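Local coordinates for protein beta-mannosidase (Trichoderma harzianum, PDB 4CVU) that probably hydrolyses terminal beta-linked mannose residues from the non-reducing ends of beta-mannosides, as a glycoside hydrolase of family 2, at residues 54-59 with 393-398; 774-779 with 817-822. One frame throughout, in Å; residues are numbered along the deposited sequence.

In the fold
The two contacts lie far apart in this multidomain chain, their centres 53 Å from each other and their nearest atoms about 39 Å, and they share no sheet. Interaction 1 comes first along the chain and is long-range: it joins the start of helix 57-63, in the N-terminal galactose-binding-like domain, to the loop between strand 380-389 and helix 401-413, hence one domain to another. Interaction 2 follows in series and is local, pairing the end of strand 765-774 with the start of strand 821-830 inside the Ig-like domain. One contact therefore joins two domains, whereas the other ties the end of one inner strand to the start of its neighbour within a domain.

Interaction 1. Residues 54-59 with 393-398; sequences PSQAHL and DAFWPR
The start of helix 57-63, in the galactose-binding-like domain, packs on the loop that follows strand 380-389, with Gln56, His58 and Leu59 set against Phe395 and Pro397. The phenyl ring of Phe395 carries much of the packing. Its CG is anti to the carbonyl carbon (chi1 -45°), which sets the root of the ring against Leu59. Leu59 brings CD2 obliquely to it, 3.6 Å from Phe395 CG, and its CD1 continues to Pro397 CB. The same CD2 also lies over one face of the Arg398 guanidinium, with Arg398 CD 3.7 Å away. His58 CB reaches Phe395 CE1 obliquely at 3.5 Å, and the two rings are inclined at 34°. Strand 380-389 belongs to the parallel set expected of the family 2 catalytic barrel, so this loop is where the N-terminal domain rests on that part of the fold. With an alanine here the phenyl ring of Phe395 would be gone, which would probably open a gap beside Leu59 CD2 and His58 CB and leave the ring of Phe206 without its mate. Gln56, at the N-cap position, crosses Pro397 at about a right angle. Its OE1 is buried with no polar partner; it sits at the edge of the Phe395 ring, in its plane, and 3.2 Å from Pro397 CD. The amide nitrogen does better: a water 3.1 Å from Gln56 NE2 accepts from it and from Trp396 N and donates to Ala394 O, while Asp113 adds a weak bond. Within the loop, Asp393 OD1 accepts from Phe395 N at 2.9 Å in an Asx turn and from Arg398 NE at 2.7 Å in a nearly straight salt bridge (172°), with a weak bond from Arg398 NH2. Glu69 pairs with Arg398 NH1.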
loop_
_atom_site.group_PDB
_atom_site.type_symbol
_atom_site.label_atom_id
_atom_site.label_comp_id
_atom_site.label_asym_id
_atom_site.label_seq_id
_atom_site.Cartn_x
_atom_site.Cartn_y
_atom_site.Cartn_z
ATOM N N PRO A 54 5.923 20.322 -19.943
ATOM C CA PRO A 54 7.071 19.494 -19.535
ATOM C C PRO A 54 6.677 18.208 -18.759
ATOM O O PRO A 54 5.708 18.205 -18.025
ATOM C CB PRO A 54 7.857 20.418 -18.602
ATOM C CG PRO A 54 7.242 21.778 -18.693
ATOM C CD PRO A 54 5.843 21.590 -19.189
ATOM N N SER A 55 7.439 17.138 -18.951
ATOM C CA SER A 55 7.306 15.911 -18.185
ATOM C C SER A 55 8.517 14.990 -18.346
ATOM O O SER A 55 9.463 15.318 -19.020
ATOM C CB SER A 55 6.070 15.146 -18.640
ATOM O OG SER A 55 5.706 14.169 -17.685
ATOM N N GLN A 56 8.436 13.816 -17.726
ATOM C CA GLN A 56 9.322 12.712 -18.006
ATOM C C GLN A 56 8.494 11.439 -18.119
ATOM O O GLN A 56 7.417 11.354 -17.572
ATOM C CB GLN A 56 10.353 12.567 -16.894
ATOM C CG GLN A 56 11.379 13.685 -16.832
ATOM C CD GLN A 56 11.994 13.858 -15.436
ATOM O OE1 GLN A 56 11.323 13.629 -14.438
ATOM N NE2 GLN A 56 13.283 14.247 -15.368
ATOM N N ALA A 57 9.010 10.440 -18.817
ATOM C CA ALA A 57 8.246 9.260 -19.175
ATOM C C ALA A 57 7.643 8.485 -17.990
ATOM O O ALA A 57 6.489 8.060 -18.070
ATOM C CB ALA A 57 9.094 8.332 -20.057
ATOM N N HIS A 58 8.400 8.323 -16.895
ATOM C CA HIS A 58 7.832 7.714 -15.662
ATOM C C HIS A 58 6.528 8.396 -15.259
ATOM O O HIS A 58 5.539 7.720 -14.903
ATOM C CB HIS A 58 8.790 7.783 -14.496
ATOM C CG HIS A 58 10.015 6.974 -14.688
ATOM N ND1 HIS A 58 11.030 7.360 -15.533
ATOM C CD2 HIS A 58 10.399 5.803 -14.136
ATOM C CE1 HIS A 58 11.978 6.441 -15.508
ATOM N NE2 HIS A 58 11.615 5.488 -14.666
ATOM N N LEU A 59 6.498 9.716 -15.327
ATOM C CA LEU A 59 5.309 10.440 -14.869
ATOM C C LEU A 59 4.121 10.225 -15.829
ATOM O O LEU A 59 3.001 10.093 -15.377
ATOM C CB LEU A 59 5.579 11.942 -14.644
ATOM C CG LEU A 59 6.752 12.263 -13.694
ATOM C CD1 LEU A 59 6.966 13.773 -13.669
ATOM C CD2 LEU A 59 6.547 11.664 -12.299
ATOM N N ASP A 393 12.456 15.596 -5.315
ATOM C CA ASP A 393 11.733 14.575 -6.041
ATOM C C ASP A 393 12.692 13.944 -7.033
ATOM O O ASP A 393 13.671 14.565 -7.453
ATOM C CB ASP A 393 10.514 15.204 -6.701
ATOM C CG ASP A 393 9.365 14.214 -6.972
ATOM O OD1 ASP A 393 9.422 13.447 -7.985
ATOM O OD2 ASP A 393 8.360 14.205 -6.195
ATOM N N ALA A 394 12.439 12.690 -7.390
ATOM C CA ALA A 394 13.233 12.079 -8.440
ATOM C C ALA A 394 12.801 12.592 -9.831
ATOM O O ALA A 394 13.530 12.403 -10.820
ATOM C CB ALA A 394 13.181 10.558 -8.346
ATOM N N PHE A 395 11.625 13.212 -9.906
ATOM C CA PHE A 395 11.091 13.748 -11.143
ATOM C C PHE A 395 10.817 15.251 -11.016
ATOM O O PHE A 395 9.786 15.696 -10.519
ATOM C CB PHE A 395 9.838 12.976 -11.541
ATOM C CG PHE A 395 10.007 11.496 -11.418
ATOM C CD1 PHE A 395 10.719 10.779 -12.380
ATOM C CD2 PHE A 395 9.509 10.826 -10.358
ATOM C CE1 PHE A 395 10.885 9.411 -12.259
ATOM C CE2 PHE A 395 9.693 9.474 -10.215
ATOM C CZ PHE A 395 10.389 8.756 -11.168
ATOM N N TRP A 396 11.762 16.033 -11.479
ATOM C CA TRP A 396 11.736 17.484 -11.295
ATOM C C TRP A 396 10.461 18.128 -11.846
ATOM O O TRP A 396 9.908 19.005 -11.208
ATOM C CB TRP A 396 12.987 18.143 -11.897
ATOM C CG TRP A 396 14.133 18.252 -10.889
ATOM C CD1 TRP A 396 15.235 17.456 -10.806
ATOM C CD2 TRP A 396 14.223 19.176 -9.815
ATOM N NE1 TRP A 396 16.030 17.843 -9.738
ATOM C CE2 TRP A 396 15.428 18.914 -9.124
ATOM C CE3 TRP A 396 13.419 20.233 -9.380
ATOM C CZ2 TRP A 396 15.831 19.651 -8.049
ATOM C CZ3 TRP A 396 13.811 20.960 -8.314
ATOM C CH2 TRP A 396 15.036 20.684 -7.655
ATOM N N PRO A 397 9.957 17.640 -12.987
ATOM C CA PRO A 397 8.728 18.266 -13.454
ATOM C C PRO A 397 7.558 18.323 -12.466
ATOM O O PRO A 397 6.744 19.239 -12.557
ATOM C CB PRO A 397 8.372 17.442 -14.677
ATOM C CG PRO A 397 9.689 16.996 -15.208
ATOM C CD PRO A 397 10.454 16.651 -13.948
ATOM N N ARG A 398 7.440 17.376 -11.533
ATOM C CA ARG A 398 6.266 17.409 -10.654
ATOM C C ARG A 398 6.510 18.230 -9.398
ATOM O O ARG A 398 5.636 18.341 -8.536
ATOM C CB ARG A 398 5.770 15.976 -10.320
ATOM C CG ARG A 398 6.722 15.101 -9.526
ATOM C CD ARG A 398 6.029 13.750 -9.282
ATOM N NE ARG A 398 6.893 12.810 -8.595
ATOM C CZ ARG A 398 6.481 11.628 -8.142
ATOM N NH1 ARG A 398 5.238 11.216 -8.375
ATOM N NH2 ARG A 398 7.307 10.838 -7.488
HETATM O O HOH W 1 14.230 14.675 -12.437
#

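Interaction 2. Residues 774-779 with 817-822; sequences VDLKGK and TSDAVL
Val774 and Val821 form an antiparallel hydrogen-bonded pair where strand 765-774 ends and strand 821-830 begins. Both backbone bonds are nearly straight: Val774 N gives to Val821 O at 3.0 Å, and Val821 N gives to Val774 O at 2.9 Å. The two side chains run alongside one another in one direction, Val774 CG2 meeting Val821 CG1 at 3.6 Å. Past this pair the ladder ends, and a side chain serves as acceptor across the contact. Leu776 N donates to Asp819 OD1 at 3.1 Å, a straight bond (166°) that reaches the oxygen from above the carboxylate plane. Asp819 CG stands anti to its own backbone N (chi1 -169°), which carries CG toward the 775-778 turn. Leu776 and Asp819 run antiparallel, side chain past side chain, with Leu776 CD1 only 3.4 Å from Ser818 O and CD2 beside Val821 CB. The type I turn from Asp775 to Gly778 is closed by Gly778 N to Asp775 O, and Asp775 N is taken up by Lys779 O. Asp775 OD1 also accepts from Lys779 N, just past the turn, at 2.9 Å, again from above the plane, and weakly from Lys777 N. The carboxylates of Asp775 and Asp819 come close, their OD2 atoms 4.6 Å apart, and this may raise the affinity of one of them for a proton; a long, weak ion pair with Lys858 would offset part of the repulsion at Asp819. Leu776 also shares a backbone bond with Val883 in the following Ig-fold domain, and Ser818 one with Lys858. Strands 765-774 and 821-830 are the inner strands of a four-stranded antiparallel sheet, flanked by strands 790-795 and 841-849; in the latter His848 touches Val821 and Phe849 shares a backbone hydrogen bond with Leu822.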
loop_
_atom_site.group_PDB
_atom_site.type_symbol
_atom_site.label_atom_id
_atom_site.label_comp_id
_atom_site.label_asym_id
_atom_site.label_seq_id
_atom_site.Cartn_x
_atom_site.Cartn_y
_atom_site.Cartn_z
ATOM N N VAL A 774 15.490 19.564 39.326
ATOM C CA VAL A 774 14.394 18.806 39.922
ATOM C C VAL A 774 14.635 17.310 39.746
ATOM O O VAL A 774 15.442 16.914 38.914
ATOM C CB VAL A 774 13.043 19.199 39.311
ATOM C CG1 VAL A 774 12.798 20.688 39.503
ATOM C CG2 VAL A 774 12.983 18.836 37.845
ATOM N N ASP A 775 13.940 16.485 40.526
ATOM C CA ASP A 775 13.888 15.034 40.262
ATOM C C ASP A 775 12.796 14.779 39.213
ATOM O O ASP A 775 12.100 15.708 38.819
ATOM C CB ASP A 775 13.664 14.222 41.567
ATOM C CG ASP A 775 12.311 14.494 42.243
ATOM O OD1 ASP A 775 11.363 14.968 41.588
ATOM O OD2 ASP A 775 12.188 14.217 43.472
ATOM N N LEU A 776 12.629 13.539 38.782
ATOM C CA LEU A 776 11.756 13.231 37.618
ATOM C C LEU A 776 10.253 13.174 37.953
ATOM O O LEU A 776 9.399 12.942 37.074
ATOM C CB LEU A 776 12.258 11.981 36.897
ATOM C CG LEU A 776 13.772 12.024 36.563
ATOM C CD1 LEU A 776 14.272 10.738 35.925
ATOM C CD2 LEU A 776 14.120 13.192 35.651
ATOM N N LYS A 777 9.946 13.415 39.225
ATOM C CA LYS A 777 8.597 13.736 39.677
ATOM C C LYS A 777 8.363 15.258 39.706
ATOM O O LYS A 777 7.236 15.720 39.842
ATOM C CB LYS A 777 8.344 13.134 41.083
ATOM C CG LYS A 777 8.069 11.632 41.091
ATOM C CD LYS A 777 6.913 11.295 40.158
ATOM C CE LYS A 777 6.358 9.920 40.386
ATOM N NZ LYS A 777 5.061 9.804 39.664
ATOM N N GLY A 778 9.430 16.037 39.583
ATOM C CA GLY A 778 9.314 17.498 39.561
ATOM C C GLY A 778 9.564 18.215 40.889
ATOM O O GLY A 778 9.476 19.445 40.961
ATOM N N LYS A 779 9.915 17.461 41.920
ATOM C CA LYS A 779 10.259 18.041 43.209
ATOM C C LYS A 779 11.678 18.619 43.165
ATOM O O LYS A 779 12.606 17.927 42.789
ATOM C CB LYS A 779 10.170 16.965 44.293
ATOM C CG LYS A 779 10.280 17.506 45.706
ATOM C CD LYS A 779 10.099 16.387 46.728
ATOM C CE LYS A 779 10.339 16.879 48.150
ATOM N NZ LYS A 779 9.437 18.009 48.492
ATOM N N THR A 817 21.512 10.489 40.257
ATOM C CA THR A 817 21.693 11.058 38.926
ATOM C C THR A 817 20.715 10.476 37.914
ATOM O O THR A 817 20.447 11.108 36.884
ATOM C CB THR A 817 23.139 10.914 38.436
ATOM O OG1 THR A 817 23.519 9.545 38.485
ATOM C CG2 THR A 817 24.072 11.716 39.313
ATOM N N SER A 818 20.156 9.307 38.194
ATOM C CA SER A 818 19.121 8.751 37.331
ATOM C C SER A 818 17.731 9.221 37.721
ATOM O O SER A 818 16.730 8.786 37.170
ATOM C CB SER A 818 19.217 7.227 37.249
ATOM O OG SER A 818 18.829 6.644 38.467
ATOM N N ASP A 819 17.675 10.107 38.693
ATOM C CA ASP A 819 16.426 10.729 39.122
ATOM C C ASP A 819 16.708 12.236 39.237
ATOM O O ASP A 819 16.543 12.834 40.285
ATOM C CB ASP A 819 15.955 10.108 40.455
ATOM C CG ASP A 819 14.527 10.501 40.839
ATOM O OD1 ASP A 819 13.737 10.936 39.973
ATOM O OD2 ASP A 819 14.188 10.372 42.032
ATOM N N ALA A 820 17.200 12.817 38.129
ATOM C CA ALA A 820 17.571 14.229 38.099
ATOM C C ALA A 820 17.548 14.837 36.704
ATOM O O ALA A 820 18.008 14.244 35.742
ATOM C CB ALA A 820 18.952 14.397 38.695
ATOM N N VAL A 821 17.055 16.060 36.610
ATOM C CA VAL A 821 17.150 16.812 35.370
ATOM C C VAL A 821 17.331 18.274 35.703
ATOM O O VAL A 821 16.758 18.794 36.678
ATOM C CB VAL A 821 15.900 16.603 34.475
ATOM C CG1 VAL A 821 14.651 17.161 35.140
ATOM C CG2 VAL A 821 16.100 17.242 33.105
ATOM N N LEU A 822 18.133 18.938 34.870
ATOM C CA LEU A 822 18.408 20.355 34.986
ATOM C C LEU A 822 17.688 21.069 33.869
ATOM O O LEU A 822 17.956 20.811 32.713
ATOM C CB LEU A 822 19.910 20.633 34.881
ATOM C CG LEU A 822 20.343 22.110 34.708
ATOM C CD1 LEU A 822 19.887 22.987 35.861
ATOM C CD2 LEU A 822 21.862 22.201 34.589
#